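PDB 3LUF: Two-component system response regulator/GGDEF domain protein from Aeromonas salmonicida, which probably makes cyclic di-GMP from two GTP molecules through a GGDEF domain outside this fragment, which holds its two magnesium-binding receiver domains. Local coordinates for residues I170-V175 / C237-N242; I125-V130 / A142-Q147; S186-L191 / L200-I205; D224-P229 / E233-R238. All coordinates share one frame; numbering follows the deposited sequence.

Interaction 1: residues I170-V175 / C237-N242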
loop_
_atom_site.group_PDB
_atom_site.type_symbol
_atom_site.label_atom_id
_atom_site.label_comp_id
_atom_site.label_asym_id
_atom_site.label_seq_id
_atom_site.Cartn_x
_atom_site.Cartn_y
_atom_site.Cartn_z
ATOM N N ILE B 170 11.701 17.076 -1.722
ATOM C CA ILE B 170 10.391 16.409 -2.035
ATOM C C ILE B 170 10.688 14.908 -2.123
ATOM O O ILE B 170 11.604 14.512 -2.853
ATOM C CB ILE B 170 9.761 16.937 -3.332
ATOM C CG1 ILE B 170 9.201 18.354 -3.112
ATOM C CG2 ILE B 170 8.634 15.995 -3.821
ATOM C CD1 ILE B 170 8.852 19.134 -4.417
ATOM N N ARG B 171 9.961 14.070 -1.368
ATOM C CA ARG B 171 10.258 12.636 -1.370
ATOM C C ARG B 171 9.134 11.781 -1.949
ATOM O O ARG B 171 9.282 10.573 -2.116
ATOM C CB ARG B 171 10.598 12.168 0.041
ATOM C CG ARG B 171 9.404 12.117 0.995
ATOM C CD ARG B 171 9.879 11.580 2.335
ATOM N NE ARG B 171 10.802 12.543 2.946
ATOM C CZ ARG B 171 11.483 12.320 4.067
ATOM N NH1 ARG B 171 11.390 11.129 4.677
ATOM N NH2 ARG B 171 12.295 13.272 4.545
ATOM N N LEU B 172 7.983 12.413 -2.207
ATOM C CA LEU B 172 6.831 11.628 -2.674
ATOM C C LEU B 172 6.068 12.486 -3.668
ATOM O O LEU B 172 5.833 13.667 -3.435
ATOM C CB LEU B 172 5.957 11.207 -1.487
ATOM C CG LEU B 172 4.541 10.699 -1.848
ATOM C CD1 LEU B 172 4.724 9.368 -2.477
ATOM C CD2 LEU B 172 3.617 10.591 -0.645
ATOM N N VAL B 173 5.750 11.890 -4.810
ATOM C CA VAL B 173 5.008 12.543 -5.874
ATOM C C VAL B 173 3.753 11.732 -6.146
ATOM O O VAL B 173 3.822 10.494 -6.262
ATOM C CB VAL B 173 5.797 12.631 -7.200
ATOM C CG1 VAL B 173 4.971 13.445 -8.212
ATOM C CG2 VAL B 173 7.175 13.255 -7.008
ATOM N N LEU B 174 2.601 12.421 -6.218
ATOM C CA LEU B 174 1.349 11.822 -6.667
ATOM C C LEU B 174 1.046 12.350 -8.060
ATOM O O LEU B 174 1.006 13.552 -8.272
ATOM C CB LEU B 174 0.207 12.167 -5.705
ATOM C CG LEU B 174 0.349 11.736 -4.227
ATOM C CD1 LEU B 174 1.209 12.707 -3.405
ATOM C CD2 LEU B 174 -1.026 11.725 -3.620
ATOM N N VAL B 175 0.824 11.442 -9.003
ATOM C CA VAL B 175 0.821 11.769 -10.445
ATOM C C VAL B 175 -0.482 11.371 -11.128
ATOM O O VAL B 175 -0.813 10.209 -11.203
ATOM C CB VAL B 175 1.993 11.050 -11.171
ATOM C CG1 VAL B 175 1.999 11.431 -12.653
ATOM C CG2 VAL B 175 3.315 11.456 -10.555
ATOM N N CYS B 237 -4.068 6.522 3.815
ATOM C CA CYS B 237 -3.476 5.197 4.023
ATOM C C CYS B 237 -2.331 4.967 3.034
ATOM O O CYS B 237 -1.255 4.524 3.425
ATOM C CB CYS B 237 -4.547 4.117 3.816
ATOM S SG CYS B 237 -3.981 2.457 3.921
ATOM N N ARG B 238 -2.569 5.274 1.764
ATOM C CA ARG B 238 -1.515 5.028 0.755
ATOM C C ARG B 238 -0.266 5.892 0.988
ATOM O O ARG B 238 0.887 5.420 0.842
ATOM C CB ARG B 238 -2.052 5.338 -0.642
ATOM C CG ARG B 238 -3.125 4.386 -1.090
ATOM C CD ARG B 238 -2.543 3.172 -1.858
ATOM N NE ARG B 238 -1.550 2.399 -1.119
ATOM C CZ ARG B 238 -1.824 1.524 -0.149
ATOM N NH1 ARG B 238 -3.083 1.341 0.250
ATOM N NH2 ARG B 238 -0.835 0.864 0.451
ATOM N N VAL B 239 -0.521 7.161 1.295
ATOM C CA VAL B 239 0.553 8.102 1.531
ATOM C C VAL B 239 1.331 7.645 2.742
ATOM O O VAL B 239 2.552 7.510 2.664
ATOM C CB VAL B 239 0.060 9.542 1.640
ATOM C CG1 VAL B 239 1.174 10.447 2.256
ATOM C CG2 VAL B 239 -0.355 10.046 0.276
ATOM N N SER B 240 0.637 7.303 3.838
ATOM C CA SER B 240 1.363 6.856 5.031
ATOM C C SER B 240 2.214 5.623 4.757
ATOM O O SER B 240 3.384 5.561 5.156
ATOM C CB SER B 240 0.404 6.584 6.197
ATOM O OG SER B 240 -0.219 7.802 6.491
ATOM N N HIS B 241 1.652 4.640 4.031
ATOM C CA HIS B 241 2.400 3.418 3.718
ATOM C C HIS B 241 3.673 3.706 2.911
ATOM O O HIS B 241 4.721 3.094 3.177
ATOM C CB HIS B 241 1.548 2.392 2.960
ATOM C CG HIS B 241 0.672 1.541 3.828
ATOM N ND1 HIS B 241 1.177 0.577 4.669
ATOM C CD2 HIS B 241 -0.678 1.467 3.939
ATOM C CE1 HIS B 241 0.175 -0.042 5.281
ATOM N NE2 HIS B 241 -0.959 0.495 4.866
ATOM N N ASN B 242 3.569 4.598 1.943
ATOM C CA ASN B 242 4.733 4.946 1.105
ATOM C C ASN B 242 5.802 5.715 1.870
ATOM O O ASN B 242 7.025 5.470 1.699
ATOM C CB ASN B 242 4.308 5.685 -0.167
ATOM C CG ASN B 242 3.733 4.733 -1.179
ATOM O OD1 ASN B 242 2.525 4.469 -1.204
ATOM N ND2 ASN B 242 4.615 4.085 -1.918
#
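In the second of the two CheY-like receiver domains, Leu-172 and Leu-174 on the central strand of the parallel sheet pack against Val-239 of the C-terminal helix, 232-248. The closest pair is Leu-172 CD2 with Val-239 CG1, 3.8 Å apart. The same leucine methyl also lies 4.1 Å from Val-239 CG2, so it rests against both branches of the valine while the two side chains meet aslant. Leu-172 reaches it because its CG stands anti to the backbone N (chi1 165°), carrying the branch out from the sheet toward the helix. Leu-174, two residues on and therefore on the same face of the strand, sends CD2 to within 4.3 Å of Val-239 CG2, although its CB does not point straight at the helix. At the other end Leu-172 CD1 comes 4.4 Å from Asn-242 CB, an aliphatic contact one helical turn beyond the valine. No hydrogen bond crosses here. Leucines bridge the 10.4 Å between the strand and helix axes, whereas the short, beta-branched valine presents two methyls close to the helix backbone. Those axes run at 145° to each other, roughly antiparallel, as expected where a helix returns over a parallel sheet. Further along the same helix Leu-243 also covers Leu-172, while Leu-235, one turn before Val-239, touches Leu-174. On either side of strand 172-176 lie strands 126-130 and 201-207; from them Val-127 flanks Leu-172 and Ile-205 flanks Leu-174, and Ile-203 also packs on Val-239.

Interaction 2: residues I125-V130 / A142-Q147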
loop_
_atom_site.group_PDB
_atom_site.type_symbol
_atom_site.label_atom_id
_atom_site.label_comp_id
_atom_site.label_asym_id
_atom_site.label_seq_id
_atom_site.Cartn_x
_atom_site.Cartn_y
_atom_site.Cartn_z
ATOM N N ILE B 125 8.088 16.573 6.133
ATOM C CA ILE B 125 8.128 15.853 4.852
ATOM C C ILE B 125 7.485 16.685 3.748
ATOM O O ILE B 125 6.406 17.237 3.932
ATOM C CB ILE B 125 7.442 14.466 4.979
ATOM C CG1 ILE B 125 8.244 13.585 5.948
ATOM C CG2 ILE B 125 7.280 13.807 3.588
ATOM C CD1 ILE B 125 7.602 12.200 6.297
ATOM N N GLU B 126 8.169 16.815 2.611
ATOM C CA GLU B 126 7.633 17.548 1.447
ATOM C C GLU B 126 7.169 16.569 0.361
ATOM O O GLU B 126 7.869 15.592 0.032
ATOM C CB GLU B 126 8.702 18.491 0.860
ATOM C CG GLU B 126 9.176 19.511 1.896
ATOM C CD GLU B 126 10.215 20.472 1.326
ATOM O OE1 GLU B 126 9.940 21.055 0.258
ATOM O OE2 GLU B 126 11.281 20.656 1.965
ATOM N N VAL B 127 5.963 16.816 -0.127
ATOM C CA VAL B 127 5.361 15.998 -1.164
ATOM C C VAL B 127 4.862 16.857 -2.312
ATOM O O VAL B 127 4.677 18.063 -2.158
ATOM C CB VAL B 127 4.213 15.156 -0.592
ATOM C CG1 VAL B 127 4.672 14.362 0.594
ATOM C CG2 VAL B 127 2.963 16.071 -0.266
ATOM N N LEU B 128 4.641 16.236 -3.474
ATOM C CA LEU B 128 4.236 17.001 -4.655
ATOM C C LEU B 128 3.002 16.380 -5.274
ATOM O O LEU B 128 2.953 15.160 -5.485
ATOM C CB LEU B 128 5.376 17.017 -5.687
ATOM C CG LEU B 128 5.120 17.603 -7.090
ATOM C CD1 LEU B 128 4.628 19.068 -7.042
ATOM C CD2 LEU B 128 6.351 17.448 -8.013
ATOM N N VAL B 129 1.978 17.201 -5.540
ATOM C CA VAL B 129 0.779 16.739 -6.247
ATOM C C VAL B 129 0.820 17.295 -7.677
ATOM O O VAL B 129 0.976 18.499 -7.844
ATOM C CB VAL B 129 -0.549 17.235 -5.564
ATOM C CG1 VAL B 129 -1.768 16.740 -6.355
ATOM C CG2 VAL B 129 -0.613 16.762 -4.116
ATOM N N VAL B 130 0.741 16.400 -8.665
ATOM C CA VAL B 130 0.736 16.746 -10.108
ATOM C C VAL B 130 -0.607 16.341 -10.701
ATOM O O VAL B 130 -0.972 15.154 -10.766
ATOM C CB VAL B 130 1.851 16.041 -10.887
ATOM C CG1 VAL B 130 1.975 16.628 -12.286
ATOM C CG2 VAL B 130 3.171 16.180 -10.150
ATOM N N ALA B 142 -5.463 19.733 -0.248
ATOM C CA ALA B 142 -6.107 19.999 1.044
ATOM C C ALA B 142 -6.095 18.760 1.950
ATOM O O ALA B 142 -5.830 18.877 3.162
ATOM C CB ALA B 142 -7.538 20.522 0.849
ATOM N N GLN B 143 -6.344 17.592 1.355
ATOM C CA GLN B 143 -6.342 16.320 2.084
ATOM C C GLN B 143 -4.929 16.073 2.639
ATOM O O GLN B 143 -4.767 15.704 3.777
ATOM C CB GLN B 143 -6.807 15.172 1.180
ATOM C CG GLN B 143 -8.337 15.144 0.905
ATOM C CD GLN B 143 -8.778 14.228 -0.260
ATOM O OE1 GLN B 143 -7.997 13.881 -1.153
ATOM N NE2 GLN B 143 -10.061 13.886 -0.274
ATOM N N LEU B 144 -3.894 16.284 1.823
ATOM C CA LEU B 144 -2.529 16.075 2.306
ATOM C C LEU B 144 -2.090 17.087 3.364
ATOM O O LEU B 144 -1.314 16.762 4.264
ATOM C CB LEU B 144 -1.540 16.061 1.124
ATOM C CG LEU B 144 -1.796 14.984 0.067
ATOM C CD1 LEU B 144 -0.962 15.239 -1.173
ATOM C CD2 LEU B 144 -1.474 13.587 0.582
ATOM N N ARG B 145 -2.592 18.319 3.265
ATOM C CA ARG B 145 -2.286 19.348 4.264
ATOM C C ARG B 145 -2.927 18.999 5.627
ATOM O O ARG B 145 -2.381 19.369 6.669
ATOM C CB ARG B 145 -2.676 20.744 3.790
ATOM C CG ARG B 145 -1.732 21.253 2.728
ATOM C CD ARG B 145 -1.988 22.672 2.264
ATOM N NE ARG B 145 -0.820 23.071 1.475
ATOM C CZ ARG B 145 -0.817 24.011 0.543
ATOM N NH1 ARG B 145 -1.936 24.685 0.256
ATOM N NH2 ARG B 145 0.308 24.269 -0.108
ATOM N N LYS B 146 -4.015 18.234 5.599
ATOM C CA LYS B 146 -4.644 17.697 6.836
ATOM C C LYS B 146 -3.919 16.460 7.378
ATOM O O LYS B 146 -4.297 15.894 8.404
ATOM C CB LYS B 146 -6.071 17.290 6.574
ATOM C CG LYS B 146 -7.015 18.449 6.342
ATOM C CD LYS B 146 -8.370 18.136 6.916
ATOM C CE LYS B 146 -8.948 16.915 6.243
ATOM N NZ LYS B 146 -10.057 16.358 7.066
ATOM N N GLN B 147 -2.914 15.991 6.659
ATOM C CA GLN B 147 -2.005 15.007 7.203
ATOM C C GLN B 147 -0.747 15.738 7.747
ATOM O O GLN B 147 0.236 15.097 8.083
ATOM C CB GLN B 147 -1.635 13.948 6.140
ATOM C CG GLN B 147 -2.819 13.107 5.606
ATOM C CD GLN B 147 -2.458 12.223 4.415
ATOM O OE1 GLN B 147 -1.434 11.535 4.405
ATOM N NE2 GLN B 147 -3.337 12.203 3.418
#
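Leu-144 has its CG beside the backbone N and anti to the carbonyl carbon (chi1 -59°), and its second torsion is extended (chi2 168°), which carries CD1 from the helix toward the strand. There it meets one methyl of each of two valines. Val-129 simply offers CG2 to the leucine; Val-127 turns its CG2 into the position between N and carbonyl carbon (chi1 -54°) and offers that branch instead. Val-129 CG2 and Leu-144 CD1 are 3.3 Å apart, tighter than ordinary van der Waals contact, while Val-127 CG2 and Leu-144 CD1 are a relaxed 4.1 Å apart. Thus a single methyl bears on alternate residues of one strand face, nearer to Val-129. The types suit the task: beta-branched valines are at ease in extended backbone and keep their methyls near the sheet, and leucine has the length to reach them from the helix. Val-127 CA and Leu-144 CA are 8.6 Å apart. All three residues are buried and the contact is purely apolar. It closes the first half of the beta-alpha-beta unit formed by strand 126-130, helix 134-145 and strand 150-154. Leu-144 also touches Val-151 on the returning strand, and Gln-143 and Gln-147 lean on the adjacent helix 232-248. Across the sheet, Leu-128 points away from Leu-144 to pack on helix 157-166.

Interaction 3: residues S186-L191 / L200-I205. With DMS (dimethyl sulfoxide), chain I.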
loop_
_atom_site.group_PDB
_atom_site.type_symbol
_atom_site.label_atom_id
_atom_site.label_comp_id
_atom_site.label_asym_id
_atom_site.label_seq_id
_atom_site.Cartn_x
_atom_site.Cartn_y
_atom_site.Cartn_z
ATOM N N SER B 186 4.523 8.945 -18.772
ATOM C CA SER B 186 5.703 9.586 -19.332
ATOM C C SER B 186 6.499 10.358 -18.289
ATOM O O SER B 186 7.719 10.309 -18.276
ATOM C CB SER B 186 5.312 10.545 -20.451
ATOM O OG SER B 186 4.867 9.815 -21.549
ATOM N N LEU B 187 5.800 11.067 -17.413
ATOM C CA LEU B 187 6.480 11.770 -16.337
ATOM C C LEU B 187 7.166 10.751 -15.427
ATOM O O LEU B 187 8.297 10.940 -15.004
ATOM C CB LEU B 187 5.513 12.653 -15.527
ATOM C CG LEU B 187 6.083 13.346 -14.286
ATOM C CD1 LEU B 187 7.246 14.306 -14.610
ATOM C CD2 LEU B 187 4.928 14.104 -13.612
ATOM N N VAL B 188 6.461 9.685 -15.087
ATOM C CA VAL B 188 7.099 8.672 -14.235
ATOM C C VAL B 188 8.370 8.086 -14.905
ATOM O O VAL B 188 9.402 7.932 -14.263
ATOM C CB VAL B 188 6.083 7.586 -13.865
ATOM C CG1 VAL B 188 6.758 6.456 -13.185
ATOM C CG2 VAL B 188 5.024 8.215 -12.940
ATOM N N ARG B 189 8.289 7.772 -16.191
ATOM C CA ARG B 189 9.489 7.304 -16.912
ATOM C C ARG B 189 10.664 8.304 -16.799
ATOM O O ARG B 189 11.790 7.877 -16.532
ATOM C CB ARG B 189 9.178 6.994 -18.389
ATOM C CG ARG B 189 8.182 5.852 -18.611
ATOM C CD ARG B 189 8.268 5.263 -20.071
ATOM N NE ARG B 189 8.171 6.321 -21.078
ATOM C CZ ARG B 189 7.030 6.872 -21.494
ATOM N NH1 ARG B 189 5.846 6.457 -21.010
ATOM N NH2 ARG B 189 7.073 7.850 -22.394
HETATM N N MSE B 190 10.410 9.611 -16.975
HETATM C CA MSE B 190 11.455 10.609 -16.853
HETATM C C MSE B 190 12.072 10.607 -15.453
HETATM O O MSE B 190 13.303 10.678 -15.279
HETATM C CB MSE B 190 10.903 12.001 -17.199
HETATM C CG MSE B 190 10.639 12.121 -18.682
HETATM SE SE MSE B 190 10.158 13.972 -19.072
HETATM C CE MSE B 190 11.762 14.832 -18.553
ATOM N N LEU B 191 11.200 10.550 -14.441
ATOM C CA LEU B 191 11.642 10.609 -13.068
ATOM C C LEU B 191 12.516 9.401 -12.750
ATOM O O LEU B 191 13.558 9.510 -12.095
ATOM C CB LEU B 191 10.435 10.707 -12.082
ATOM C CG LEU B 191 9.684 12.042 -12.164
ATOM C CD1 LEU B 191 8.515 12.027 -11.164
ATOM C CD2 LEU B 191 10.601 13.245 -11.870
ATOM N N LEU B 200 12.802 8.711 -4.467
ATOM C CA LEU B 200 11.611 9.488 -4.761
ATOM C C LEU B 200 10.442 8.528 -4.940
ATOM O O LEU B 200 10.379 7.858 -5.980
ATOM C CB LEU B 200 11.837 10.320 -6.053
ATOM C CG LEU B 200 10.704 11.274 -6.446
ATOM C CD1 LEU B 200 10.516 12.359 -5.341
ATOM C CD2 LEU B 200 10.841 11.902 -7.852
ATOM N N ALA B 201 9.510 8.485 -3.984
ATOM C CA ALA B 201 8.351 7.562 -4.098
ATOM C C ALA B 201 7.330 8.176 -5.056
ATOM O O ALA B 201 7.161 9.392 -5.080
ATOM C CB ALA B 201 7.724 7.303 -2.750
ATOM N N ILE B 202 6.698 7.352 -5.875
ATOM C CA ILE B 202 5.684 7.865 -6.778
ATOM C C ILE B 202 4.445 7.031 -6.610
ATOM O O ILE B 202 4.520 5.794 -6.644
ATOM C CB ILE B 202 6.157 7.756 -8.229
ATOM C CG1 ILE B 202 7.394 8.639 -8.447
ATOM C CG2 ILE B 202 4.989 8.014 -9.223
ATOM C CD1 ILE B 202 8.119 8.259 -9.754
ATOM N N ILE B 203 3.314 7.698 -6.369
ATOM C CA ILE B 203 2.009 7.023 -6.438
ATOM C C ILE B 203 1.320 7.456 -7.722
ATOM O O ILE B 203 1.051 8.665 -7.935
ATOM C CB ILE B 203 1.087 7.375 -5.240
ATOM C CG1 ILE B 203 1.821 7.068 -3.911
ATOM C CG2 ILE B 203 -0.237 6.613 -5.363
ATOM C CD1 ILE B 203 1.106 7.634 -2.618
ATOM N N GLY B 204 1.030 6.483 -8.562
ATOM C CA GLY B 204 0.395 6.773 -9.855
ATOM C C GLY B 204 -1.115 6.788 -9.676
ATOM O O GLY B 204 -1.688 5.789 -9.226
ATOM N N ILE B 205 -1.761 7.905 -10.008
ATOM C CA ILE B 205 -3.217 8.022 -9.948
ATOM C C ILE B 205 -3.835 7.832 -11.329
ATOM O O ILE B 205 -3.380 8.416 -12.311
ATOM C CB ILE B 205 -3.671 9.367 -9.332
ATOM C CG1 ILE B 205 -3.021 9.558 -7.954
ATOM C CG2 ILE B 205 -5.225 9.365 -9.197
ATOM C CD1 ILE B 205 -3.147 10.989 -7.353
HETATM S S DMS I . 2.428 11.537 -24.175
HETATM O O DMS I . 3.056 11.522 -22.491
HETATM C C1 DMS I . 2.243 9.842 -24.813
HETATM C C2 DMS I . 0.682 12.045 -24.162
#
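Val-188 and Ile-202 lie alongside each other, pointing opposite ways, with Val-188 CG2 3.7 Å from Ile-202 CG2. The isoleucine meets the helix with both its branches. Its CG2 takes the valine, while CG1, anti to the carbonyl carbon (chi1 -64°), carries CD1 along the helix to Leu-191, one turn further on. Ile-202 CD1 is 4.0 Å from Leu-191 CD1, and at 4.1 Å it also meets Val-188 CG1, so this end methyl touches both helical residues. Leu-191 is set aslant to both partners: the same CD1 that meets Ile-202 lies 4.0 Å from Leu-200 CD2. Thus Val-188 and Leu-191 face Ile-202 and Leu-200 with the helix running opposite to the strand, as in the crossover strand 172-176, helix 184-194, strand 201-207. A forked isoleucine suits a strand facing two successive helical turns, and Leu-191 reaches the residue just before the strand with its longer chain. Leu-161 and Leu-164 of helix 157-166 pack on Leu-191 from another side. Ser-186 and Arg-189 do not touch the strand and make polar contacts instead: Ser-186 OG donates a hydrogen bond to DMS O at 2.7 Å, and Arg-189 NH2 makes a weak one to Ser-186 OG. The solvent molecule, probably from crystallisation, is also bound by Asp-183 N. The chemistry is therefore simple where helix meets sheet: the contact rests on the packing of methyl groups, with no hydrogen bond across it.

Interaction 4: residues D224-P229 / E233-R238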
loop_
_atom_site.group_PDB
_atom_site.type_symbol
_atom_site.label_atom_id
_atom_site.label_comp_id
_atom_site.label_asym_id
_atom_site.label_seq_id
_atom_site.Cartn_x
_atom_site.Cartn_y
_atom_site.Cartn_z
ATOM N N ASP B 224 3.541 2.646 -6.091
ATOM C CA ASP B 224 2.175 2.323 -5.691
ATOM C C ASP B 224 1.192 2.934 -6.666
ATOM O O ASP B 224 1.565 3.721 -7.566
ATOM C CB ASP B 224 1.934 2.916 -4.280
ATOM C CG ASP B 224 0.925 2.118 -3.460
ATOM O OD1 ASP B 224 0.175 1.272 -4.019
ATOM O OD2 ASP B 224 0.859 2.385 -2.238
ATOM N N PHE B 225 -0.072 2.574 -6.485
ATOM C CA PHE B 225 -1.155 3.096 -7.332
ATOM C C PHE B 225 -2.320 3.522 -6.463
ATOM O O PHE B 225 -2.472 3.037 -5.336
ATOM C CB PHE B 225 -1.633 2.008 -8.306
ATOM C CG PHE B 225 -2.386 0.887 -7.629
ATOM C CD1 PHE B 225 -3.774 0.897 -7.609
ATOM C CD2 PHE B 225 -1.707 -0.135 -6.982
ATOM C CE1 PHE B 225 -4.477 -0.121 -6.971
ATOM C CE2 PHE B 225 -2.411 -1.163 -6.312
ATOM C CZ PHE B 225 -3.810 -1.134 -6.333
ATOM N N LEU B 226 -3.153 4.396 -7.003
ATOM C CA LEU B 226 -4.363 4.808 -6.310
ATOM C C LEU B 226 -5.370 5.128 -7.394
ATOM O O LEU B 226 -5.122 5.979 -8.259
ATOM C CB LEU B 226 -4.061 6.018 -5.417
ATOM C CG LEU B 226 -5.237 6.691 -4.714
ATOM C CD1 LEU B 226 -5.885 5.686 -3.818
ATOM C CD2 LEU B 226 -4.689 7.902 -3.929
ATOM N N ASN B 227 -6.480 4.394 -7.407
ATOM C CA ASN B 227 -7.455 4.573 -8.465
ATOM C C ASN B 227 -8.506 5.621 -8.094
ATOM O O ASN B 227 -8.951 5.681 -6.952
ATOM C CB ASN B 227 -8.079 3.228 -8.870
ATOM C CG ASN B 227 -7.049 2.265 -9.478
ATOM O OD1 ASN B 227 -6.115 2.684 -10.206
ATOM N ND2 ASN B 227 -7.210 0.973 -9.188
ATOM N N GLN B 228 -8.849 6.484 -9.050
ATOM C CA GLN B 228 -9.890 7.506 -8.848
ATOM C C GLN B 228 -11.242 6.939 -9.290
ATOM O O GLN B 228 -11.291 6.145 -10.225
ATOM C CB GLN B 228 -9.603 8.735 -9.715
ATOM C CG GLN B 228 -8.596 9.731 -9.177
ATOM C CD GLN B 228 -8.384 10.905 -10.134
ATOM O OE1 GLN B 228 -8.759 10.833 -11.316
ATOM N NE2 GLN B 228 -7.783 12.000 -9.627
ATOM N N PRO B 229 -12.348 7.316 -8.611
ATOM C CA PRO B 229 -12.448 8.093 -7.367
ATOM C C PRO B 229 -11.899 7.370 -6.129
ATOM O O PRO B 229 -12.006 6.151 -6.043
ATOM C CB PRO B 229 -13.972 8.296 -7.186
ATOM C CG PRO B 229 -14.610 7.166 -7.972
ATOM C CD PRO B 229 -13.679 7.021 -9.182
ATOM N N GLU B 233 -9.486 8.885 3.393
ATOM C CA GLU B 233 -8.843 7.870 4.226
ATOM C C GLU B 233 -8.019 6.906 3.374
ATOM O O GLU B 233 -7.029 6.388 3.863
ATOM C CB GLU B 233 -9.848 7.067 5.100
ATOM C CG GLU B 233 -10.665 7.923 6.150
ATOM C CD GLU B 233 -11.924 8.605 5.567
ATOM O OE1 GLU B 233 -12.068 8.708 4.329
ATOM O OE2 GLU B 233 -12.777 9.067 6.367
ATOM N N GLU B 234 -8.462 6.630 2.143
ATOM C CA GLU B 234 -7.710 5.803 1.216
ATOM C C GLU B 234 -6.416 6.510 0.809
ATOM O O GLU B 234 -5.335 5.922 0.897
ATOM C CB GLU B 234 -8.548 5.432 0.009
ATOM C CG GLU B 234 -9.617 4.396 0.373
ATOM C CD GLU B 234 -10.584 4.121 -0.771
ATOM O OE1 GLU B 234 -11.185 3.023 -0.774
ATOM O OE2 GLU B 234 -10.769 5.013 -1.630
ATOM N N LEU B 235 -6.529 7.802 0.506
ATOM C CA LEU B 235 -5.362 8.610 0.148
ATOM C C LEU B 235 -4.391 8.646 1.316
ATOM O O LEU B 235 -3.199 8.402 1.131
ATOM C CB LEU B 235 -5.755 10.054 -0.266
ATOM C CG LEU B 235 -4.552 10.996 -0.458
ATOM C CD1 LEU B 235 -3.697 10.600 -1.650
ATOM C CD2 LEU B 235 -5.033 12.422 -0.581
ATOM N N GLN B 236 -4.896 8.971 2.506
ATOM C CA GLN B 236 -4.075 8.964 3.713
ATOM C C GLN B 236 -3.353 7.653 3.938
ATOM O O GLN B 236 -2.171 7.668 4.220
ATOM C CB GLN B 236 -4.892 9.317 4.957
ATOM C CG GLN B 236 -4.109 9.168 6.268
ATOM C CD GLN B 236 -4.845 9.807 7.459
ATOM O OE1 GLN B 236 -4.326 10.718 8.114
ATOM N NE2 GLN B 236 -6.075 9.373 7.691
ATOM N N CYS B 237 -4.068 6.522 3.815
ATOM C CA CYS B 237 -3.476 5.197 4.023
ATOM C C CYS B 237 -2.331 4.967 3.034
ATOM O O CYS B 237 -1.255 4.524 3.425
ATOM C CB CYS B 237 -4.547 4.117 3.816
ATOM S SG CYS B 237 -3.981 2.457 3.921
ATOM N N ARG B 238 -2.569 5.274 1.764
ATOM C CA ARG B 238 -1.515 5.028 0.755
ATOM C C ARG B 238 -0.266 5.892 0.988
ATOM O O ARG B 238 0.887 5.420 0.842
ATOM C CB ARG B 238 -2.052 5.338 -0.642
ATOM C CG ARG B 238 -3.125 4.386 -1.090
ATOM C CD ARG B 238 -2.543 3.172 -1.858
ATOM N NE ARG B 238 -1.550 2.399 -1.119
ATOM C CZ ARG B 238 -1.824 1.524 -0.149
ATOM N NH1 ARG B 238 -3.083 1.341 0.250
ATOM N NH2 ARG B 238 -0.835 0.864 0.451
#
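Asp-224 OD2 accepts a hydrogen bond from Arg-238 NE at 2.7 Å, nearly straight at 158°, and the opposite charges make it a buried salt bridge. The donor reaches the syn side of the carboxylate, though well out of its plane, while the oxygen lies at the guanidinium edge, close to that group's plane. The two planes are therefore steeply inclined, 71° apart, and NE alone makes the bond rather than a paired, side-on grip. Bends at chi2 and chi3 fold the arginine chain back, so that CD passes 3.5 Å from Phe-225 O and CG lies against Leu-226 CD1. Beside this polar end, Leu-226 CD2 meets Leu-235 CD1 at 3.7 Å, the two leucines crossing at about a right angle. Leucine suits both positions because its branched end fills the space between strand and helix; arginine has a greasy stem for that layer and a charged head for its margin. In the next shell, the backbone N of Phe-225 donates to Asp-224 OD1 at 2.8 Å, helping to fix the carboxylate's rotation. Asp-224 OD1 also binds Arg-238 of the second subunit, and Arg-238 NH1 in return binds Asp-224 of that subunit, so the buried charges are shared across the dimer interface; Glu-234 also bonds Ser-214 of the second subunit. Strand 224-228 and the helix lie almost antiparallel (173°), joined by a short turn with a cis peptide before Pro-229. They are the last strand and helix of the receiver fold, part of the alpha4-beta5-alpha5 face through which many response regulators dimerise.

How the interactions relate
All four contacts build the second receiver domain round one parallel sheet. Interactions 1, 2 and 4 are joined on one face: interactions 1 and 4 share helix 232-248, where Leu-174 CD2 comes 3.5 Å from Leu-235 CD1, and Leu-144 CD2 of interaction 2 lies 3.9 Å from Leu-235 CD2. Interaction 3 packs helix 184-194 on the opposite face of the sheet and is tied in through strand pairing, with Arg-171 O 2.8 Å from Ala-201 N and Gly-204 N 3.0 Å from Asp-224 O. The magnesium ion, bound by Asp-132, Asp-176 and Tyr-178, is about 10 Å from the Val-129 side chain and about 14 Å from that of Leu-226.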